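Local coordinates for protein trimeric intracellular cation channel type 1B.2 (Caenorhabditis elegans, PDB 5EIK) that conducts potassium ions across intracellular membranes as a homotrimeric channel that binds PIP2, and may supply counter-ion current during calcium release, at residues 39-44 with 116-121; 76-81 with 86-91. All coordinates share one frame; numbering follows the deposited sequence.

Interaction 1: residues 39-44 with 116-121. With DMU (decyl-beta-D-maltopyranoside), chain L.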
loop_
_atom_site.group_PDB
_atom_site.type_symbol
_atom_site.label_atom_id
_atom_site.label_comp_id
_atom_site.label_asym_id
_atom_site.label_seq_id
_atom_site.Cartn_x
_atom_site.Cartn_y
_atom_site.Cartn_z
ATOM N N THR A 39 13.553 -7.093 17.013
ATOM C CA THR A 39 13.102 -6.286 15.889
ATOM C C THR A 39 14.032 -5.072 15.707
ATOM O O THR A 39 14.431 -4.746 14.582
ATOM C CB THR A 39 11.642 -5.786 16.106
ATOM O OG1 THR A 39 10.752 -6.906 16.155
ATOM C CG2 THR A 39 11.213 -4.851 14.986
ATOM N N CYS A 40 14.381 -4.405 16.805
ATOM C CA CYS A 40 15.259 -3.236 16.724
ATOM C C CYS A 40 16.661 -3.595 16.250
ATOM O O CYS A 40 17.278 -2.849 15.489
ATOM C CB CYS A 40 15.344 -2.530 18.076
ATOM S SG CYS A 40 13.863 -1.624 18.517
ATOM N N LEU A 41 17.163 -4.735 16.709
ATOM C CA LEU A 41 18.474 -5.188 16.297
ATOM C C LEU A 41 18.454 -5.393 14.790
ATOM O O LEU A 41 19.423 -5.095 14.097
ATOM C CB LEU A 41 18.829 -6.505 16.998
ATOM C CG LEU A 41 18.953 -6.412 18.520
ATOM C CD1 LEU A 41 19.273 -7.778 19.107
ATOM C CD2 LEU A 41 20.029 -5.399 18.873
ATOM N N SER A 42 17.337 -5.900 14.283
ATOM C CA SER A 42 17.201 -6.148 12.856
ATOM C C SER A 42 17.228 -4.827 12.084
ATOM O O SER A 42 17.948 -4.685 11.093
ATOM C CB SER A 42 15.903 -6.913 12.585
ATOM O OG SER A 42 15.770 -7.213 11.209
ATOM N N VAL A 43 16.454 -3.853 12.540
ATOM C CA VAL A 43 16.436 -2.565 11.866
ATOM C C VAL A 43 17.829 -1.947 11.915
ATOM O O VAL A 43 18.268 -1.323 10.953
ATOM C CB VAL A 43 15.432 -1.592 12.516
ATOM C CG1 VAL A 43 15.597 -0.205 11.924
ATOM C CG2 VAL A 43 14.008 -2.088 12.288
ATOM N N ARG A 44 18.521 -2.127 13.036
ATOM C CA ARG A 44 19.861 -1.579 13.189
ATOM C C ARG A 44 20.856 -2.261 12.252
ATOM O O ARG A 44 21.725 -1.608 11.677
ATOM C CB ARG A 44 20.322 -1.708 14.642
ATOM C CG ARG A 44 21.755 -1.279 14.872
ATOM C CD ARG A 44 22.020 -0.905 16.331
ATOM N NE ARG A 44 23.450 -0.738 16.573
ATOM C CZ ARG A 44 23.977 -0.277 17.700
ATOM N NH1 ARG A 44 23.196 0.073 18.711
ATOM N NH2 ARG A 44 25.291 -0.166 17.812
ATOM N N LEU A 116 24.891 -6.464 24.990
ATOM C CA LEU A 116 24.340 -7.569 25.746
ATOM C C LEU A 116 23.366 -8.378 24.878
ATOM O O LEU A 116 23.391 -9.610 24.886
ATOM C CB LEU A 116 23.622 -7.040 26.993
ATOM C CG LEU A 116 22.887 -8.085 27.838
ATOM C CD1 LEU A 116 23.855 -9.187 28.278
ATOM C CD2 LEU A 116 22.276 -7.404 29.047
ATOM N N ALA A 117 22.523 -7.687 24.116
ATOM C CA ALA A 117 21.542 -8.365 23.273
ATOM C C ALA A 117 22.132 -9.158 22.118
ATOM O O ALA A 117 21.520 -10.113 21.644
ATOM C CB ALA A 117 20.534 -7.367 22.739
ATOM N N THR A 118 23.315 -8.773 21.656
ATOM C CA THR A 118 23.932 -9.484 20.547
ATOM C C THR A 118 24.870 -10.601 20.994
ATOM O O THR A 118 25.439 -11.303 20.165
ATOM C CB THR A 118 24.685 -8.517 19.617
ATOM O OG1 THR A 118 25.552 -7.679 20.391
ATOM C CG2 THR A 118 23.703 -7.638 18.855
ATOM N N TRP A 119 25.034 -10.763 22.305
ATOM C CA TRP A 119 25.881 -11.828 22.828
ATOM C C TRP A 119 25.083 -13.113 22.600
ATOM O O TRP A 119 24.001 -13.290 23.169
ATOM C CB TRP A 119 26.155 -11.593 24.321
ATOM C CG TRP A 119 26.963 -12.671 24.993
ATOM C CD1 TRP A 119 28.044 -13.329 24.479
ATOM C CD2 TRP A 119 26.783 -13.174 26.321
ATOM N NE1 TRP A 119 28.549 -14.210 25.404
ATOM C CE2 TRP A 119 27.795 -14.135 26.545
ATOM C CE3 TRP A 119 25.866 -12.903 27.347
ATOM C CZ2 TRP A 119 27.917 -14.830 27.753
ATOM C CZ3 TRP A 119 25.989 -13.594 28.550
ATOM C CH2 TRP A 119 27.009 -14.547 28.740
ATOM N N PHE A 120 25.619 -14.001 21.766
ATOM C CA PHE A 120 24.932 -15.241 21.400
ATOM C C PHE A 120 24.010 -15.904 22.428
ATOM O O PHE A 120 22.839 -16.129 22.148
ATOM C CB PHE A 120 25.926 -16.280 20.890
ATOM C CG PHE A 120 25.283 -17.381 20.104
ATOM C CD1 PHE A 120 24.633 -17.102 18.903
ATOM C CD2 PHE A 120 25.314 -18.692 20.563
ATOM C CE1 PHE A 120 24.025 -18.114 18.165
ATOM C CE2 PHE A 120 24.709 -19.712 19.832
ATOM C CZ PHE A 120 24.062 -19.421 18.629
ATOM N N PRO A 121 24.520 -16.230 23.624
ATOM C CA PRO A 121 23.647 -16.870 24.618
ATOM C C PRO A 121 22.344 -16.099 24.854
ATOM O O PRO A 121 21.273 -16.693 24.989
ATOM C CB PRO A 121 24.520 -16.908 25.875
ATOM C CG PRO A 121 25.915 -16.983 25.316
ATOM C CD PRO A 121 25.868 -15.994 24.174
HETATM C C1 DMU L . 13.276 -9.087 37.726
HETATM C C2 DMU L . 12.039 -9.004 38.664
HETATM C C3 DMU L . 12.200 -7.813 39.687
HETATM C C4 DMU L . 12.620 -6.534 38.922
HETATM O O5 DMU L . 13.849 -6.757 38.207
HETATM C C6 DMU L . 13.585 -7.689 37.137
HETATM O O7 DMU L . 10.947 -7.533 40.365
HETATM O O16 DMU L . 14.734 -7.780 36.282
HETATM C C18 DMU L . 14.591 -6.761 35.266
HETATM C C19 DMU L . 15.756 -6.895 34.282
HETATM C C22 DMU L . 15.706 -5.799 33.209
HETATM C C25 DMU L . 16.519 -6.293 32.009
HETATM C C28 DMU L . 17.039 -5.102 31.211
HETATM C C31 DMU L . 18.332 -5.504 30.490
HETATM C C34 DMU L . 18.105 -5.501 28.968
HETATM C C37 DMU L . 18.440 -6.886 28.405
HETATM C C40 DMU L . 19.526 -6.776 27.325
HETATM C C43 DMU L . 18.896 -7.005 25.951
HETATM O O49 DMU L . 12.996 -10.011 36.642
HETATM O O55 DMU L . 11.938 -10.252 39.385
HETATM C C57 DMU L . 12.803 -5.369 39.894
HETATM O O61 DMU L . 12.619 -4.154 39.150
HETATM C C5 DMU L . 9.458 -8.384 42.172
HETATM C C7 DMU L . 9.229 -6.912 42.716
HETATM C C8 DMU L . 10.361 -6.615 43.780
HETATM C C9 DMU L . 11.737 -6.787 43.074
HETATM O O1 DMU L . 11.771 -8.134 42.545
HETATM C C10 DMU L . 10.820 -8.389 41.511
HETATM O O2 DMU L . 10.270 -5.249 44.236
HETATM O O3 DMU L . 8.435 -8.415 41.087
HETATM O O4 DMU L . 7.935 -6.790 43.312
HETATM C C11 DMU L . 12.846 -6.557 44.072
HETATM O O6 DMU L . 14.089 -6.616 43.463
#
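Leu41 reaches Ala117 and Thr118 with CG anti to the backbone carbonyl carbon (chi1 -64°) and CD1 anti to CA (chi2 179°), which carries this methyl away from helix 30-47. Leu41 CD1 ends 3.9 Å from Ala117 CB. The second branch serves a different neighbour, for Leu41 CD2 lies 4.3 Å from Thr118 CG2, a looser approach. Thr118 can offer that methyl because its chi1 of 50° sends CG2 toward the leucine while OG1 bonds back to Phe114 O in the preceding helical turn. One threonine is thus divided in two, apolar across the contact and polar within its own chain. The small side chain of Ala117 is used twice. Leu41 CD1 meets its CB from one direction, and from well round the methyl, at a wide angle to the leucine, comes the last carbon of a decylmaltoside tail, with C43 3.6 Å from Ala117 CB. Leu116 CD2 approaches C40 of the same detergent more tightly than carbon atoms normally allow, and the exact spacing is doubtful; still, both Leu116 and Ala117 lie beside the tail. Here the chain leaves helix 112-117 and soon turns into helix 120-148; the methyl groups meet just where that break begins. Around them, Leu41 also packs on Val105 of helix 92-107, and Arg44 makes a cation-pi contact with Phe114. The contact is small, 105 Å² in all, and consists of methyl groups touching methyl groups. Such chemistry gives no directional bond across the interface: the transmembrane helix and the break meet here by van der Waals contact alone, perhaps with some hydrophobic contribution, while nearby polar groups pair separately, Thr118 OG1 with Phe114 O and Arg44 in a salt bridge with Asp111.

Interaction 2: residues 76-81 with 86-91. With PT5 ([(2R)-1-octadecanoyloxy-3-[oxidanyl-[(1R,2R,3S,4R,5R,6S)-2,3,6-tris(oxidanyl)-4,5-diphosphonooxy-cyclohexyl]oxy-phospho ryl]oxy-propan-2-yl] (8Z)-icosa-5,8,11,14-tetraenoate), chain B.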
loop_
_atom_site.group_PDB
_atom_site.type_symbol
_atom_site.label_atom_id
_atom_site.label_comp_id
_atom_site.label_asym_id
_atom_site.label_seq_id
_atom_site.Cartn_x
_atom_site.Cartn_y
_atom_site.Cartn_z
ATOM N N LEU A 76 -0.504 -5.113 9.267
ATOM C CA LEU A 76 -0.951 -5.866 8.106
ATOM C C LEU A 76 -2.351 -6.422 8.358
ATOM O O LEU A 76 -3.224 -6.384 7.485
ATOM C CB LEU A 76 0.019 -7.006 7.809
ATOM C CG LEU A 76 -0.260 -7.774 6.512
ATOM C CD1 LEU A 76 -0.484 -6.786 5.370
ATOM C CD2 LEU A 76 0.917 -8.697 6.207
ATOM N N SER A 77 -2.560 -6.933 9.566
ATOM C CA SER A 77 -3.848 -7.486 9.940
ATOM C C SER A 77 -4.940 -6.439 9.762
ATOM O O SER A 77 -5.948 -6.711 9.117
ATOM C CB SER A 77 -3.818 -7.978 11.395
ATOM O OG SER A 77 -5.086 -8.473 11.794
ATOM N N CYS A 78 -4.745 -5.243 10.316
ATOM C CA CYS A 78 -5.751 -4.184 10.183
ATOM C C CYS A 78 -5.972 -3.857 8.711
ATOM O O CYS A 78 -7.105 -3.653 8.265
ATOM C CB CYS A 78 -5.317 -2.915 10.938
ATOM S SG CYS A 78 -5.244 -3.088 12.748
ATOM N N PHE A 79 -4.880 -3.815 7.956
ATOM C CA PHE A 79 -4.966 -3.532 6.538
ATOM C C PHE A 79 -5.887 -4.545 5.842
ATOM O O PHE A 79 -6.760 -4.165 5.069
ATOM C CB PHE A 79 -3.574 -3.575 5.911
ATOM C CG PHE A 79 -3.577 -3.439 4.414
ATOM C CD1 PHE A 79 -3.892 -2.229 3.806
ATOM C CD2 PHE A 79 -3.287 -4.533 3.612
ATOM C CE1 PHE A 79 -3.925 -2.113 2.414
ATOM C CE2 PHE A 79 -3.319 -4.429 2.221
ATOM C CZ PHE A 79 -3.637 -3.217 1.624
ATOM N N LEU A 80 -5.706 -5.829 6.133
ATOM C CA LEU A 80 -6.523 -6.863 5.507
ATOM C C LEU A 80 -7.995 -6.812 5.900
ATOM O O LEU A 80 -8.874 -7.058 5.072
ATOM C CB LEU A 80 -5.971 -8.250 5.841
ATOM C CG LEU A 80 -4.528 -8.533 5.418
ATOM C CD1 LEU A 80 -4.174 -9.939 5.847
ATOM C CD2 LEU A 80 -4.367 -8.362 3.907
ATOM N N LEU A 81 -8.265 -6.489 7.158
ATOM C CA LEU A 81 -9.636 -6.441 7.652
ATOM C C LEU A 81 -10.344 -5.108 7.456
ATOM O O LEU A 81 -11.520 -4.977 7.777
ATOM C CB LEU A 81 -9.656 -6.829 9.130
ATOM C CG LEU A 81 -9.147 -8.254 9.367
ATOM C CD1 LEU A 81 -9.000 -8.513 10.859
ATOM C CD2 LEU A 81 -10.105 -9.255 8.723
ATOM N N ILE A 86 -4.027 2.678 11.876
ATOM C CA ILE A 86 -3.499 3.311 13.058
ATOM C C ILE A 86 -3.837 2.591 14.370
ATOM O O ILE A 86 -3.169 2.797 15.385
ATOM C CB ILE A 86 -4.000 4.793 13.085
ATOM C CG1 ILE A 86 -2.832 5.713 13.375
ATOM C CG2 ILE A 86 -5.144 4.979 14.087
ATOM C CD1 ILE A 86 -1.719 5.563 12.386
ATOM N N SER A 87 -4.857 1.737 14.337
ATOM C CA SER A 87 -5.319 0.999 15.523
ATOM C C SER A 87 -4.261 0.546 16.529
ATOM O O SER A 87 -4.347 0.866 17.712
ATOM C CB SER A 87 -6.143 -0.225 15.104
ATOM O OG SER A 87 -7.304 0.158 14.394
ATOM N N PRO A 88 -3.257 -0.216 16.076
ATOM C CA PRO A 88 -2.202 -0.701 16.975
ATOM C C PRO A 88 -1.596 0.336 17.923
ATOM O O PRO A 88 -1.237 0.005 19.053
ATOM C CB PRO A 88 -1.170 -1.263 16.008
ATOM C CG PRO A 88 -2.028 -1.793 14.897
ATOM C CD PRO A 88 -3.014 -0.669 14.693
ATOM N N LEU A 89 -1.485 1.580 17.463
ATOM C CA LEU A 89 -0.905 2.662 18.258
ATOM C C LEU A 89 -1.741 3.076 19.457
ATOM O O LEU A 89 -1.368 3.984 20.196
ATOM C CB LEU A 89 -0.665 3.887 17.381
ATOM C CG LEU A 89 0.243 3.663 16.175
ATOM C CD1 LEU A 89 0.394 4.969 15.433
ATOM C CD2 LEU A 89 1.598 3.144 16.622
ATOM N N LYS A 90 -2.869 2.407 19.646
ATOM C CA LYS A 90 -3.757 2.707 20.755
ATOM C C LYS A 90 -3.468 1.795 21.945
ATOM O O LYS A 90 -4.150 1.845 22.971
ATOM C CB LYS A 90 -5.203 2.558 20.295
ATOM C CG LYS A 90 -5.593 3.563 19.210
ATOM C CD LYS A 90 -6.664 2.993 18.286
ATOM C CE LYS A 90 -7.892 2.535 19.062
ATOM N NZ LYS A 90 -8.736 1.600 18.270
ATOM N N GLN A 91 -2.459 0.946 21.793
ATOM C CA GLN A 91 -2.047 0.049 22.860
ATOM C C GLN A 91 -0.892 0.800 23.504
ATOM O O GLN A 91 0.272 0.457 23.312
ATOM C CB GLN A 91 -1.553 -1.280 22.286
ATOM C CG GLN A 91 -2.518 -1.939 21.310
ATOM C CD GLN A 91 -3.822 -2.361 21.960
ATOM O OE1 GLN A 91 -3.833 -3.165 22.894
ATOM N NE2 GLN A 91 -4.932 -1.820 21.466
HETATM O O12 PT5 B . 9.391 -14.806 3.162
HETATM P P1 PT5 B . 8.778 -13.429 3.359
HETATM O O13 PT5 B . 7.084 -13.423 3.743
HETATM O O11 PT5 B . 8.890 -12.431 2.061
HETATM O O6 PT5 B . 11.969 -12.524 5.421
HETATM O O1 PT5 B . 9.398 -12.607 4.557
HETATM C C1 PT5 B . 9.722 -13.224 5.807
HETATM C C6 PT5 B . 10.874 -12.416 6.333
HETATM C C2 PT5 B . 8.539 -13.201 6.848
HETATM O O2 PT5 B . 8.066 -11.852 7.026
HETATM C C3 PT5 B . 9.027 -13.709 8.239
HETATM O O3 PT5 B . 7.955 -13.556 9.160
HETATM C C4 PT5 B . 10.217 -12.938 8.751
HETATM O O4 PT5 B . 10.741 -13.571 9.879
HETATM P P4 PT5 B . 10.688 -12.847 11.339
HETATM O O41 PT5 B . 11.362 -11.379 11.347
HETATM O O42 PT5 B . 11.445 -13.757 12.441
HETATM O O43 PT5 B . 9.245 -12.681 11.733
HETATM C C5 PT5 B . 11.359 -12.857 7.719
HETATM O O5 PT5 B . 12.303 -11.899 8.198
HETATM P P5 PT5 B . 13.729 -12.502 8.726
HETATM O O52 PT5 B . 13.712 -14.081 8.927
HETATM O O51 PT5 B . 14.926 -12.011 7.651
HETATM O O53 PT5 B . 13.902 -11.609 10.120
HETATM C C7 PT5 B . 6.318 -12.186 3.711
HETATM C C8 PT5 B . 4.978 -12.511 3.024
HETATM C C9 PT5 B . 4.956 -12.251 1.483
HETATM O O16 PT5 B . 3.916 -11.703 3.665
HETATM C C10 PT5 B . 3.085 -12.370 4.519
HETATM O O17 PT5 B . 3.374 -12.651 5.669
HETATM O O18 PT5 B . 3.765 -11.418 1.141
HETATM C C11 PT5 B . 3.188 -11.398 -0.172
HETATM O O19 PT5 B . 3.280 -12.318 -1.035
HETATM C C12 PT5 B . 1.734 -12.738 3.905
HETATM C C13 PT5 B . 0.452 -12.278 4.644
HETATM C C14 PT5 B . -0.815 -12.785 3.917
HETATM C C15 PT5 B . -1.522 -11.689 3.099
HETATM C C16 PT5 B . -2.908 -12.131 2.547
HETATM C C17 PT5 B . -3.206 -11.597 1.110
HETATM C C18 PT5 B . -4.637 -11.081 0.935
HETATM C C19 PT5 B . -4.991 -10.191 0.129
HETATM C C20 PT5 B . -4.753 -8.697 -0.149
HETATM C C21 PT5 B . -3.703 -8.363 -1.239
HETATM C C22 PT5 B . -3.297 -6.876 -1.244
HETATM C C23 PT5 B . -3.176 -6.293 -2.668
HETATM C C24 PT5 B . -3.942 -4.965 -2.845
HETATM C C31 PT5 B . 2.413 -10.106 -0.444
HETATM C C32 PT5 B . 0.966 -10.143 0.125
HETATM C C33 PT5 B . 0.207 -8.791 -0.027
HETATM C C34 PT5 B . 0.297 -7.858 1.208
HETATM C C35 PT5 B . -0.352 -6.389 1.133
HETATM C C36 PT5 B . 0.392 -5.252 0.892
HETATM C C37 PT5 B . -0.236 -4.106 0.068
HETATM C C38 PT5 B . 0.122 -2.876 0.737
HETATM C C39 PT5 B . 1.085 -1.857 0.321
HETATM C C40 PT5 B . 2.554 -2.136 0.381
HETATM C C25 PT5 B . -2.999 -3.737 -2.806
HETATM C C26 PT5 B . -3.764 -2.406 -2.738
HETATM C C41 PT5 B . 3.296 -2.345 -0.945
HETATM C C42 PT5 B . 4.752 -2.783 -0.747
HETATM C C43 PT5 B . 4.930 -4.305 -0.727
#
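Just ahead of Ser87 and Pro88, the two residues that meet Cys78, Ile86 points away from helix 72-81 and instead packs on Val155 of a second subunit. Ser87 opens a short 3-10 segment and places its CB 3.8 Å from Cys78 SG. Its hydroxyl is occupied differently: OG bonds to Pro84 O, inside the turn, and rests near the sulfur without bonding to it. Pro88 follows with ring carbon CD 3.8 Å from Cys78 SG and CG a little further away, so the sulfur sits against two consecutive residues. It gets there because SG is anti to the carbonyl carbon of Cys78 (chi1 -67°). Leu89 and Lys90 pack on Leu158 and Ser152 of the second subunit, while bonds such as Lys90 N to Ser87 O (2.9 Å) wind the 3-10 turn. Gln91 ends the segment as N-cap of helix 92-107. Other sides of helix 72-81 meet lipid. Leu76 CD2 is 3.9 Å from C13 on one acyl chain of the bound PIP2, and Leu80 CD2 lies 4.0 Å from C18 further along it. The other chain passes obliquely by the Phe79 ring, whose CE2 is 3.7 Å from C35; the same ring packs on Phe79 of the second subunit and Ile85 of the third. An alanine at Phe79 is likely to take away the ring that this acyl chain lies beside and to open a gap where the subunits meet. Taken together, helix 72-81, the brief loop and the 3-10 turn into helix 92-107 make a helix-to-helix connection, probably on the lumenal side, with a buried cysteine of the helix packed against the turn, that belongs to the lipid-lined trimer interface of this TRIC channel.

In the fold
Interaction 1 joins the first transmembrane helix to the break before the fourth, toward what is probably the cytoplasmic side, whereas interaction 2 is formed at the turn between the second and third, probably on the lumenal side. Their centres are 26 Å apart and their nearest atoms about 13 Å, without touching. In sequence, 76-81 and 86-91 both fall between 39-44 and 116-121, so a local turn lies within a far longer excursion. Of the two, interaction 2 has residues on the PIP2 tails; Leu41 of interaction 1 lies about 10 Å, side chain to side chain, from the PIP2-binding Lys130. Interaction 1 stays within one subunit, and interaction 2 borders both others.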